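Local coordinates for peroxinectin A (Dictyostelium discoideum, PDB 6ERC), which reduces hydrogen peroxide with its haem, oxidising phenolic donors to radicals, and also has iodide and thiocyanate peroxidase activity, at residues H81-S86 / Y459-R464; V292-T297 / H390-Y395. All blocks are in the same frame, centred on the assembly; numbering follows the deposited sequence.

Contact 1 (H81-S86 / Y459-R464); sequences HNMALS and YEQFFR. With NA (sodium ion), chain K; HEM (protoporphyrin IX containing Fe), chain F.
At the edge of the haem pocket, M83 and F462 form a Met-aromatic contact between the loop after helix 70-80 and helix 452-467. M83 SD lies 3.5 Å from F462 CE1 and approaches obliquely, its line to the ring centroid 63° off the ring normal. The two side chains cross at about a right angle. M83 stays extended through chi2 (180°) and then bends at chi3 (64°), which brings its methyl CE to 4.2 Å from Q461 CG, one residue earlier on the helix. All three residues are buried, and F296 of helix 294-300 also packs on M83 and Q461. Further along the helix, R464 makes a side-on salt bridge to E460, its NE 2.8 Å from E460 OE2 and its NH1 bonding to OE1. On the loop, N82 O binds the sodium ion at 2.4 Å, with G147, Y149, D151 and N153 completing the site. Farther along the loop, S86 OG donates to haem propionate atom O2D over 2.9 Å, helped by a long, weak bond from S86 N to O1D. A probable proton-acceptor histidine, H81, followed directly by a cation ligand is characteristic of the distal side of animal haem peroxidases, where relatives such as myeloperoxidase bind calcium.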
ATOM      1  N   HIS A  81      -1.940   2.317  -2.224  1.00 53.16           N
ATOM      2  CA  HIS A  81      -2.143   2.507  -3.653  1.00 55.86           C
ATOM      3  C   HIS A  81      -2.819   3.836  -3.976  1.00 56.69           C
ATOM      4  O   HIS A  81      -2.911   4.192  -5.156  1.00 56.22           O
ATOM      5  CB  HIS A  81      -2.957   1.345  -4.223  1.00 55.14           C
ATOM      6  CG  HIS A  81      -2.236   0.033  -4.193  1.00 54.27           C
ATOM      7  ND1 HIS A  81      -2.854  -1.164  -4.483  1.00 54.77           N
ATOM      8  CD2 HIS A  81      -0.947  -0.269  -3.907  1.00 54.74           C
ATOM      9  CE1 HIS A  81      -1.978  -2.148  -4.377  1.00 54.27           C
ATOM     10  NE2 HIS A  81      -0.813  -1.631  -4.027  1.00 53.89           N
ATOM     11  N   ASN A  82      -3.291   4.568  -2.967  1.00 54.17           N
ATOM     12  CA  ASN A  82      -3.766   5.932  -3.145  1.00 56.10           C
ATOM     13  C   ASN A  82      -2.674   6.973  -2.945  1.00 55.93           C
ATOM     14  O   ASN A  82      -2.954   8.169  -3.081  1.00 56.12           O
ATOM     15  CB  ASN A  82      -4.912   6.232  -2.167  1.00 56.65           C
ATOM     16  CG  ASN A  82      -6.263   5.793  -2.689  1.00 57.35           C
ATOM     17  OD1 ASN A  82      -6.909   6.514  -3.451  1.00 58.15           O
ATOM     18  ND2 ASN A  82      -6.706   4.613  -2.271  1.00 56.31           N
ATOM     19  N   MET A  83      -1.445   6.562  -2.635  1.00 57.45           N
ATOM     20  CA  MET A  83      -0.453   7.515  -2.146  1.00 55.40           C
ATOM     21  C   MET A  83       0.913   7.408  -2.811  1.00 54.95           C
ATOM     22  O   MET A  83       1.523   8.440  -3.095  1.00 54.67           O
ATOM     23  CB  MET A  83      -0.299   7.340  -0.627  1.00 53.38           C
ATOM     24  CG  MET A  83      -1.570   7.620   0.158  1.00 51.67           C
ATOM     25  SD  MET A  83      -1.377   7.397   1.939  1.00 46.20           S
ATOM     26  CE  MET A  83      -0.186   8.675   2.312  1.00 50.57           C
ATOM     27  N   ALA A  84       1.421   6.200  -3.050  1.00 57.10           N
ATOM     28  CA  ALA A  84       2.812   6.065  -3.467  1.00 57.71           C
ATOM     29  C   ALA A  84       2.998   4.901  -4.429  1.00 56.58           C
ATOM     30  O   ALA A  84       2.375   3.848  -4.277  1.00 56.60           O
ATOM     31  CB  ALA A  84       3.725   5.871  -2.252  1.00 56.89           C
ATOM     32  N   LEU A  85       3.875   5.102  -5.412  1.00 56.14           N
ATOM     33  CA  LEU A  85       4.329   4.030  -6.291  1.00 58.49           C
ATOM     34  C   LEU A  85       5.797   4.261  -6.612  1.00 57.50           C
ATOM     35  O   LEU A  85       6.154   5.304  -7.166  1.00 57.53           O
ATOM     36  CB  LEU A  85       3.514   3.969  -7.585  1.00 59.15           C
ATOM     37  CG  LEU A  85       3.989   2.909  -8.586  1.00 57.90           C
ATOM     38  CD1 LEU A  85       3.681   1.513  -8.071  1.00 57.50           C
ATOM     39  CD2 LEU A  85       3.373   3.128  -9.954  1.00 58.42           C
ATOM     40  N   SER A  86       6.640   3.285  -6.276  1.00 58.25           N
ATOM     41  CA  SER A  86       8.067   3.353  -6.589  1.00 58.86           C
ATOM     42  C   SER A  86       8.297   2.622  -7.907  1.00 58.79           C
ATOM     43  O   SER A  86       8.766   1.484  -7.957  1.00 59.36           O
ATOM     44  CB  SER A  86       8.889   2.761  -5.453  1.00 57.86           C
ATOM     45  OG  SER A  86       8.700   3.499  -4.259  1.00 57.18           O
ATOM     46  N   TYR A 459       2.699   8.183  11.766  1.00 51.70           N
ATOM     47  CA  TYR A 459       2.012   9.340  12.326  1.00 51.59           C
ATOM     48  C   TYR A 459       2.404  10.613  11.591  1.00 51.06           C
ATOM     49  O   TYR A 459       1.550  11.455  11.288  1.00 52.76           O
ATOM     50  CB  TYR A 459       2.332   9.466  13.816  1.00 52.78           C
ATOM     51  CG  TYR A 459       1.630  10.618  14.504  1.00 52.07           C
ATOM     52  CD1 TYR A 459       2.119  11.915  14.408  1.00 51.91           C
ATOM     53  CD2 TYR A 459       0.484  10.405  15.256  1.00 52.78           C
ATOM     54  CE1 TYR A 459       1.482  12.967  15.034  1.00 53.15           C
ATOM     55  CE2 TYR A 459      -0.160  11.453  15.888  1.00 53.20           C
ATOM     56  CZ  TYR A 459       0.343  12.731  15.774  1.00 53.51           C
ATOM     57  OH  TYR A 459      -0.295  13.779  16.401  1.00 54.43           O
ATOM     58  N   GLU A 460       3.693  10.763  11.284  1.00 50.45           N
ATOM     59  CA  GLU A 460       4.175  11.999  10.680  1.00 51.28           C
ATOM     60  C   GLU A 460       3.654  12.160   9.257  1.00 51.04           C
ATOM     61  O   GLU A 460       3.362  13.280   8.821  1.00 51.13           O
ATOM     62  CB  GLU A 460       5.704  12.021  10.710  1.00 50.51           C
ATOM     63  CG  GLU A 460       6.320  13.387  10.433  1.00 51.73           C
ATOM     64  CD  GLU A 460       6.444  13.700   8.953  1.00 50.84           C
ATOM     65  OE1 GLU A 460       6.421  12.757   8.134  1.00 50.06           O
ATOM     66  OE2 GLU A 460       6.566  14.895   8.609  1.00 50.93           O
ATOM     67  N   GLN A 461       3.524  11.056   8.519  1.00 49.67           N
ATOM     68  CA  GLN A 461       3.060  11.138   7.138  1.00 49.89           C
ATOM     69  C   GLN A 461       1.593  11.548   7.075  1.00 49.57           C
ATOM     70  O   GLN A 461       1.236  12.534   6.419  1.00 48.68           O
ATOM     71  CB  GLN A 461       3.269   9.796   6.434  1.00 49.71           C
ATOM     72  CG  GLN A 461       2.802   9.786   4.988  1.00 48.90           C
ATOM     73  CD  GLN A 461       3.513  10.820   4.145  1.00 50.12           C
ATOM     74  OE1 GLN A 461       4.700  10.690   3.852  1.00 52.02           O
ATOM     75  NE2 GLN A 461       2.792  11.862   3.759  1.00 50.73           N
ATOM     76  N   PHE A 462       0.722  10.798   7.750  1.00 48.50           N
ATOM     77  CA  PHE A 462      -0.709  11.033   7.611  1.00 50.86           C
ATOM     78  C   PHE A 462      -1.144  12.362   8.213  1.00 50.90           C
ATOM     79  O   PHE A 462      -2.208  12.874   7.850  1.00 47.80           O
ATOM     80  CB  PHE A 462      -1.490   9.878   8.232  1.00 48.85           C
ATOM     81  CG  PHE A 462      -1.493   8.637   7.386  1.00 48.76           C
ATOM     82  CD1 PHE A 462      -2.121   8.629   6.152  1.00 49.05           C
ATOM     83  CD2 PHE A 462      -0.866   7.483   7.817  1.00 49.03           C
ATOM     84  CE1 PHE A 462      -2.125   7.494   5.366  1.00 49.06           C
ATOM     85  CE2 PHE A 462      -0.869   6.345   7.036  1.00 48.93           C
ATOM     86  CZ  PHE A 462      -1.500   6.350   5.811  1.00 48.37           C
ATOM     87  N   PHE A 463      -0.351  12.943   9.111  1.00 51.15           N
ATOM     88  CA  PHE A 463      -0.624  14.312   9.526  1.00 50.04           C
ATOM     89  C   PHE A 463      -0.496  15.266   8.347  1.00 51.17           C
ATOM     90  O   PHE A 463      -1.294  16.199   8.199  1.00 52.65           O
ATOM     91  CB  PHE A 463       0.322  14.727  10.647  1.00 50.40           C
ATOM     92  CG  PHE A 463       0.074  16.113  11.160  1.00 50.21           C
ATOM     93  CD1 PHE A 463       0.699  17.204  10.581  1.00 50.88           C
ATOM     94  CD2 PHE A 463      -0.791  16.327  12.218  1.00 51.84           C
ATOM     95  CE1 PHE A 463       0.470  18.479  11.052  1.00 51.15           C
ATOM     96  CE2 PHE A 463      -1.025  17.599  12.692  1.00 53.29           C
ATOM     97  CZ  PHE A 463      -0.392  18.678  12.107  1.00 52.90           C
ATOM     98  N   ARG A 464       0.499  15.039   7.488  1.00 51.26           N
ATOM     99  CA  ARG A 464       0.746  15.956   6.383  1.00 52.22           C
ATOM    100  C   ARG A 464      -0.241  15.748   5.240  1.00 51.24           C
ATOM    101  O   ARG A 464      -0.743  16.726   4.675  1.00 53.10           O
ATOM    102  CB  ARG A 464       2.185  15.808   5.891  1.00 50.80           C
ATOM    103  CG  ARG A 464       3.207  16.408   6.847  1.00 52.55           C
ATOM    104  CD  ARG A 464       4.622  16.366   6.294  1.00 50.46           C
ATOM    105  NE  ARG A 464       5.131  15.003   6.174  1.00 49.55           N
ATOM    106  CZ  ARG A 464       5.160  14.292   5.051  1.00 50.41           C
ATOM    107  NH1 ARG A 464       5.650  13.059   5.066  1.00 50.88           N
ATOM    108  NH2 ARG A 464       4.711  14.800   3.913  1.00 50.87           N
TER
HETATM  109 NA    NA K 609      -3.288   9.683  -4.966  1.00 57.05          NA
HETATM  110  CHA HEM F 604       4.953  -2.526  -2.139  1.00 54.12           C
HETATM  111  CHB HEM F 604       2.924  -6.861  -2.824  1.00 50.11           C
HETATM  112  CHC HEM F 604       0.131  -6.150   1.095  1.00 47.77           C
HETATM  113  CHD HEM F 604       2.345  -1.919   1.904  1.00 52.38           C
HETATM  114  C1A HEM F 604       4.688  -3.784  -2.622  1.00 52.15           C
HETATM  115  C2A HEM F 604       5.411  -4.452  -3.675  1.00 50.82           C
HETATM  116  C3A HEM F 604       4.859  -5.653  -3.870  1.00 49.41           C
HETATM  117  C4A HEM F 604       3.758  -5.779  -2.942  1.00 49.80           C
HETATM  118  CMA HEM F 604       5.291  -6.723  -4.896  1.00 45.54           C
HETATM  119  CAA HEM F 604       6.620  -3.853  -4.412  1.00 51.66           C
HETATM  120  CBA HEM F 604       7.834  -4.678  -4.009  1.00 52.61           C
HETATM  121  CGA HEM F 604       9.090  -3.869  -4.198  1.00 54.79           C
HETATM  122  O1A HEM F 604       9.251  -2.827  -3.511  1.00 54.82           O
HETATM  123  O2A HEM F 604       9.941  -4.272  -5.029  1.00 54.01           O
HETATM  124  C1B HEM F 604       1.984  -7.026  -1.836  1.00 49.24           C
HETATM  125  C2B HEM F 604       1.107  -8.163  -1.712  1.00 47.71           C
HETATM  126  C3B HEM F 604       0.328  -7.972  -0.634  1.00 48.25           C
HETATM  127  C4B HEM F 604       0.695  -6.703  -0.039  1.00 49.49           C
HETATM  128  CMB HEM F 604       1.131  -9.342  -2.706  1.00 43.14           C
HETATM  129  CAB HEM F 604      -0.776  -8.879  -0.042  1.00 47.63           C
HETATM  130  CBB HEM F 604      -1.069 -10.090  -0.528  1.00 48.58           C
HETATM  131  C1C HEM F 604       0.486  -4.948   1.669  1.00 47.66           C
HETATM  132  C2C HEM F 604      -0.085  -4.363   2.869  1.00 48.10           C
HETATM  133  C3C HEM F 604       0.533  -3.183   3.090  1.00 49.54           C
HETATM  134  C4C HEM F 604       1.505  -3.004   2.034  1.00 51.55           C
HETATM  135  CMC HEM F 604      -1.197  -5.072   3.671  1.00 45.50           C
HETATM  136  CAC HEM F 604       0.377  -2.103   4.193  1.00 47.87           C
HETATM  137  CBC HEM F 604      -0.488  -2.140   5.208  1.00 47.73           C
HETATM  138  C1D HEM F 604       3.209  -1.697   0.859  1.00 52.10           C
HETATM  139  C2D HEM F 604       3.975  -0.493   0.635  1.00 51.41           C
HETATM  140  C3D HEM F 604       4.698  -0.674  -0.475  1.00 54.18           C
HETATM  141  C4D HEM F 604       4.403  -1.983  -1.002  1.00 54.05           C
HETATM  142  CMD HEM F 604       3.960   0.745   1.555  1.00 49.08           C
HETATM  143  CAD HEM F 604       5.660   0.322  -1.145  1.00 53.66           C
HETATM  144  CBD HEM F 604       4.769   1.285  -1.923  1.00 54.33           C
HETATM  145  CGD HEM F 604       5.441   1.746  -3.194  1.00 53.26           C
HETATM  146  O1D HEM F 604       5.341   1.022  -4.217  1.00 51.67           O
HETATM  147  O2D HEM F 604       6.070   2.834  -3.201  1.00 51.47           O
HETATM  148  NA  HEM F 604       3.682  -4.622  -2.197  1.00 54.14           N
HETATM  149  NB  HEM F 604       1.709  -6.153  -0.801  1.00 54.65           N
HETATM  150  NC  HEM F 604       1.451  -4.089   1.188  1.00 52.80           N
HETATM  151  ND  HEM F 604       3.494  -2.583  -0.160  1.00 55.15           N
HETATM  152 FE   HEM F 604       2.573  -4.319  -0.507  1.00 61.91          FE

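Contact 2 (V292-T297 / H390-Y395); sequences VSNEFT and HGIPPY. With HEM (protoporphyrin IX containing Fe), chain F.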
ATOM      1  N   VAL A 292       4.670  12.301  -0.119  1.00 51.80           N
ATOM      2  CA  VAL A 292       5.025  11.132   0.676  1.00 53.23           C
ATOM      3  C   VAL A 292       6.517  11.154   0.988  1.00 53.53           C
ATOM      4  O   VAL A 292       7.340  11.577   0.166  1.00 53.26           O
ATOM      5  CB  VAL A 292       4.632   9.840  -0.062  1.00 54.05           C
ATOM      6  CG1 VAL A 292       5.115   8.606   0.707  1.00 52.50           C
ATOM      7  CG2 VAL A 292       3.127   9.784  -0.273  1.00 52.39           C
ATOM      8  N   SER A 293       6.872  10.694   2.183  1.00 51.92           N
ATOM      9  CA  SER A 293       8.269  10.591   2.574  1.00 52.64           C
ATOM     10  C   SER A 293       8.845   9.260   2.115  1.00 52.39           C
ATOM     11  O   SER A 293       8.154   8.240   2.063  1.00 50.71           O
ATOM     12  CB  SER A 293       8.425  10.720   4.089  1.00 51.79           C
ATOM     13  OG  SER A 293       7.906   9.577   4.745  1.00 50.40           O
ATOM     14  N   ASN A 294      10.137   9.281   1.787  1.00 53.46           N
ATOM     15  CA  ASN A 294      10.798   8.076   1.306  1.00 53.80           C
ATOM     16  C   ASN A 294      10.785   6.977   2.357  1.00 52.31           C
ATOM     17  O   ASN A 294      10.661   5.794   2.019  1.00 52.33           O
ATOM     18  CB  ASN A 294      12.232   8.402   0.893  1.00 54.14           C
ATOM     19  CG  ASN A 294      12.747   7.484  -0.188  1.00 54.14           C
ATOM     20  OD1 ASN A 294      12.689   6.260  -0.061  1.00 54.48           O
ATOM     21  ND2 ASN A 294      13.239   8.070  -1.274  1.00 55.06           N
ATOM     22  N   GLU A 295      10.896   7.345   3.633  1.00 50.52           N
ATOM     23  CA  GLU A 295      10.913   6.344   4.693  1.00 51.51           C
ATOM     24  C   GLU A 295       9.530   5.752   4.924  1.00 51.14           C
ATOM     25  O   GLU A 295       9.418   4.585   5.312  1.00 50.85           O
ATOM     26  CB  GLU A 295      11.446   6.954   5.990  1.00 53.40           C
ATOM     27  CG  GLU A 295      12.864   7.507   5.897  1.00 52.62           C
ATOM     28  CD  GLU A 295      12.921   8.879   5.243  1.00 53.34           C
ATOM     29  OE1 GLU A 295      11.892   9.321   4.689  1.00 51.16           O
ATOM     30  OE2 GLU A 295      13.996   9.516   5.289  1.00 54.92           O
ATOM     31  N   PHE A 296       8.475   6.537   4.694  1.00 53.25           N
ATOM     32  CA  PHE A 296       7.114   6.050   4.905  1.00 51.42           C
ATOM     33  C   PHE A 296       6.805   4.884   3.976  1.00 50.62           C
ATOM     34  O   PHE A 296       6.463   3.785   4.425  1.00 49.70           O
ATOM     35  CB  PHE A 296       6.116   7.191   4.693  1.00 51.28           C
ATOM     36  CG  PHE A 296       4.671   6.759   4.736  1.00 49.81           C
ATOM     37  CD1 PHE A 296       4.001   6.641   5.944  1.00 50.78           C
ATOM     38  CD2 PHE A 296       3.978   6.487   3.566  1.00 50.76           C
ATOM     39  CE1 PHE A 296       2.671   6.248   5.985  1.00 50.02           C
ATOM     40  CE2 PHE A 296       2.644   6.095   3.603  1.00 50.66           C
ATOM     41  CZ  PHE A 296       1.994   5.976   4.813  1.00 49.22           C
ATOM     42  N   THR A 297       6.926   5.106   2.668  1.00 50.80           N
ATOM     43  CA  THR A 297       6.551   4.074   1.712  1.00 52.61           C
ATOM     44  C   THR A 297       7.596   2.970   1.619  1.00 53.42           C
ATOM     45  O   THR A 297       7.240   1.802   1.424  1.00 53.04           O
ATOM     46  CB  THR A 297       6.312   4.701   0.334  1.00 53.21           C
ATOM     47  OG1 THR A 297       5.765   3.719  -0.551  1.00 54.45           O
ATOM     48  CG2 THR A 297       7.598   5.250  -0.264  1.00 53.18           C
ATOM     49  N   HIS A 390      17.122   2.805  -2.051  1.00 56.71           N
ATOM     50  CA  HIS A 390      16.805   4.186  -1.707  1.00 56.88           C
ATOM     51  C   HIS A 390      17.791   4.798  -0.726  1.00 56.08           C
ATOM     52  O   HIS A 390      17.730   6.009  -0.491  1.00 54.98           O
ATOM     53  CB  HIS A 390      15.396   4.277  -1.109  1.00 57.91           C
ATOM     54  CG  HIS A 390      14.301   3.929  -2.070  1.00 57.73           C
ATOM     55  ND1 HIS A 390      12.985   4.276  -1.855  1.00 57.30           N
ATOM     56  CD2 HIS A 390      14.326   3.257  -3.246  1.00 58.20           C
ATOM     57  CE1 HIS A 390      12.247   3.839  -2.859  1.00 57.75           C
ATOM     58  NE2 HIS A 390      13.036   3.217  -3.717  1.00 57.97           N
ATOM     59  N   GLY A 391      18.680   4.003  -0.143  1.00 57.73           N
ATOM     60  CA  GLY A 391      19.640   4.528   0.808  1.00 56.15           C
ATOM     61  C   GLY A 391      19.042   4.832   2.162  1.00 55.21           C
ATOM     62  O   GLY A 391      19.415   5.830   2.792  1.00 55.03           O
ATOM     63  N   ILE A 392      18.112   4.003   2.626  1.00 54.72           N
ATOM     64  CA  ILE A 392      17.536   4.211   3.959  1.00 55.14           C
ATOM     65  C   ILE A 392      18.637   4.050   5.003  1.00 55.60           C
ATOM     66  O   ILE A 392      19.370   3.040   4.977  1.00 56.78           O
ATOM     67  CB  ILE A 392      16.384   3.217   4.213  1.00 56.43           C
ATOM     68  CG1 ILE A 392      15.236   3.454   3.222  1.00 54.80           C
ATOM     69  CG2 ILE A 392      15.878   3.314   5.659  1.00 55.05           C
ATOM     70  CD1 ILE A 392      14.523   4.795   3.372  1.00 53.43           C
ATOM     71  N   PRO A 393      18.814   4.993   5.923  1.00 55.86           N
ATOM     72  CA  PRO A 393      19.888   4.868   6.917  1.00 54.95           C
ATOM     73  C   PRO A 393      19.720   3.618   7.760  1.00 56.00           C
ATOM     74  O   PRO A 393      18.644   3.001   7.770  1.00 55.28           O
ATOM     75  CB  PRO A 393      19.729   6.135   7.770  1.00 55.19           C
ATOM     76  CG  PRO A 393      19.053   7.097   6.889  1.00 56.32           C
ATOM     77  CD  PRO A 393      18.122   6.287   6.036  1.00 55.43           C
ATOM     78  N   PRO A 394      20.765   3.209   8.480  1.00 56.87           N
ATOM     79  CA  PRO A 394      20.627   2.083   9.410  1.00 56.69           C
ATOM     80  C   PRO A 394      19.645   2.382  10.534  1.00 56.03           C
ATOM     81  O   PRO A 394      19.307   3.532  10.821  1.00 54.93           O
ATOM     82  CB  PRO A 394      22.048   1.896   9.950  1.00 57.07           C
ATOM     83  CG  PRO A 394      22.927   2.473   8.904  1.00 57.21           C
ATOM     84  CD  PRO A 394      22.170   3.617   8.317  1.00 56.66           C
ATOM     85  N   TYR A 395      19.204   1.305  11.189  1.00 55.37           N
ATOM     86  CA  TYR A 395      18.196   1.395  12.240  1.00 54.95           C
ATOM     87  C   TYR A 395      18.531   2.490  13.250  1.00 56.38           C
ATOM     88  O   TYR A 395      17.729   3.399  13.489  1.00 55.74           O
ATOM     89  CB  TYR A 395      18.066   0.031  12.924  1.00 57.20           C
ATOM     90  CG  TYR A 395      17.132  -0.008  14.114  1.00 58.21           C
ATOM     91  CD1 TYR A 395      15.771   0.237  13.969  1.00 55.80           C
ATOM     92  CD2 TYR A 395      17.610  -0.320  15.381  1.00 57.87           C
ATOM     93  CE1 TYR A 395      14.919   0.190  15.056  1.00 56.27           C
ATOM     94  CE2 TYR A 395      16.767  -0.370  16.471  1.00 57.50           C
ATOM     95  CZ  TYR A 395      15.423  -0.116  16.306  1.00 58.43           C
ATOM     96  OH  TYR A 395      14.584  -0.166  17.397  1.00 58.73           O
TER
HETATM   97  CHA HEM F 604       4.953  -2.526  -2.139  1.00 54.12           C
HETATM   98  CHB HEM F 604       2.924  -6.861  -2.824  1.00 50.11           C
HETATM   99  CHC HEM F 604       0.131  -6.150   1.095  1.00 47.77           C
HETATM  100  CHD HEM F 604       2.345  -1.919   1.904  1.00 52.38           C
HETATM  101  C1A HEM F 604       4.688  -3.784  -2.622  1.00 52.15           C
HETATM  102  C2A HEM F 604       5.411  -4.452  -3.675  1.00 50.82           C
HETATM  103  C3A HEM F 604       4.859  -5.653  -3.870  1.00 49.41           C
HETATM  104  C4A HEM F 604       3.758  -5.779  -2.942  1.00 49.80           C
HETATM  105  CMA HEM F 604       5.291  -6.723  -4.896  1.00 45.54           C
HETATM  106  CAA HEM F 604       6.620  -3.853  -4.412  1.00 51.66           C
HETATM  107  CBA HEM F 604       7.834  -4.678  -4.009  1.00 52.61           C
HETATM  108  CGA HEM F 604       9.090  -3.869  -4.198  1.00 54.79           C
HETATM  109  O1A HEM F 604       9.251  -2.827  -3.511  1.00 54.82           O
HETATM  110  O2A HEM F 604       9.941  -4.272  -5.029  1.00 54.01           O
HETATM  111  C1B HEM F 604       1.984  -7.026  -1.836  1.00 49.24           C
HETATM  112  C2B HEM F 604       1.107  -8.163  -1.712  1.00 47.71           C
HETATM  113  C3B HEM F 604       0.328  -7.972  -0.634  1.00 48.25           C
HETATM  114  C4B HEM F 604       0.695  -6.703  -0.039  1.00 49.49           C
HETATM  115  CMB HEM F 604       1.131  -9.342  -2.706  1.00 43.14           C
HETATM  116  CAB HEM F 604      -0.776  -8.879  -0.042  1.00 47.63           C
HETATM  117  CBB HEM F 604      -1.069 -10.090  -0.528  1.00 48.58           C
HETATM  118  C1C HEM F 604       0.486  -4.948   1.669  1.00 47.66           C
HETATM  119  C2C HEM F 604      -0.085  -4.363   2.869  1.00 48.10           C
HETATM  120  C3C HEM F 604       0.533  -3.183   3.090  1.00 49.54           C
HETATM  121  C4C HEM F 604       1.505  -3.004   2.034  1.00 51.55           C
HETATM  122  CMC HEM F 604      -1.197  -5.072   3.671  1.00 45.50           C
HETATM  123  CAC HEM F 604       0.377  -2.103   4.193  1.00 47.87           C
HETATM  124  CBC HEM F 604      -0.488  -2.140   5.208  1.00 47.73           C
HETATM  125  C1D HEM F 604       3.209  -1.697   0.859  1.00 52.10           C
HETATM  126  C2D HEM F 604       3.975  -0.493   0.635  1.00 51.41           C
HETATM  127  C3D HEM F 604       4.698  -0.674  -0.475  1.00 54.18           C
HETATM  128  C4D HEM F 604       4.403  -1.983  -1.002  1.00 54.05           C
HETATM  129  CMD HEM F 604       3.960   0.745   1.555  1.00 49.08           C
HETATM  130  CAD HEM F 604       5.660   0.322  -1.145  1.00 53.66           C
HETATM  131  CBD HEM F 604       4.769   1.285  -1.923  1.00 54.33           C
HETATM  132  CGD HEM F 604       5.441   1.746  -3.194  1.00 53.26           C
HETATM  133  O1D HEM F 604       5.341   1.022  -4.217  1.00 51.67           O
HETATM  134  O2D HEM F 604       6.070   2.834  -3.201  1.00 51.47           O
HETATM  135  NA  HEM F 604       3.682  -4.622  -2.197  1.00 54.14           N
HETATM  136  NB  HEM F 604       1.709  -6.153  -0.801  1.00 54.65           N
HETATM  137  NC  HEM F 604       1.451  -4.089   1.188  1.00 52.80           N
HETATM  138  ND  HEM F 604       3.494  -2.583  -0.160  1.00 55.15           N
HETATM  139 FE   HEM F 604       2.573  -4.319  -0.507  1.00 61.91          FE
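H390 ND1 donates to N294 OD1 over 2.7 Å, moderately bent with an N-H...O angle of 148°. The donor sits in the carbonyl plane of the amide, on a lone pair of OD1, while that oxygen reaches the edge of the imidazole, somewhat tilted from the ring plane. Amide and ring planes stand 86° apart. The remaining polar atoms of both groups are engaged as well: N294 ND2 bonds to E141 and Q142, and H390 NE2 to T119 OG1. The bond ties the start of helix 294-300 to the loop leading on from helix 379-390 in the peroxidase fold. N294 opens helix 294-300 behind the N-cap S293, whose OG accepts from F296 N at 3.1 Å, and H390 directly precedes G391, the first residue to leave helical geometry, with positive phi (76°). Beyond the turn, I392 brings CD1 to 4.1 Å from E295 CG, the two side chains crossing at a slant; the E295 carboxylate accepts from the backbone N-H groups of L29 and A30. I392 also packs on T298 and T299. One turn into helix 294-300, T297 OG1 donates to haem propionate atom O2D over 2.8 Å.

Overall arrangement
Contacts 1 and 2 lie with their centres 12 Å apart and meet directly. Q461, from helix 452-467 of contact 1, probably accepts a hydrogen bond from the N-cap residue of contact 2 (S293 N to Q461 OE1, 2.7 Å), and its CB packs 3.3 Å from F296 CD1. Nearer the haem, A84 CB lies 3.4 Å from T297 OG1. One segment of each contact reaches the same propionate oxygen, O2D: 81-86 through S86, 292-297 through T297; R213, R302, R382 and R386 also bond to the haem. The side chain of R213, the probable transition-state stabiliser, lies about 8 Å from that of M83 and about 11 Å from that of H390.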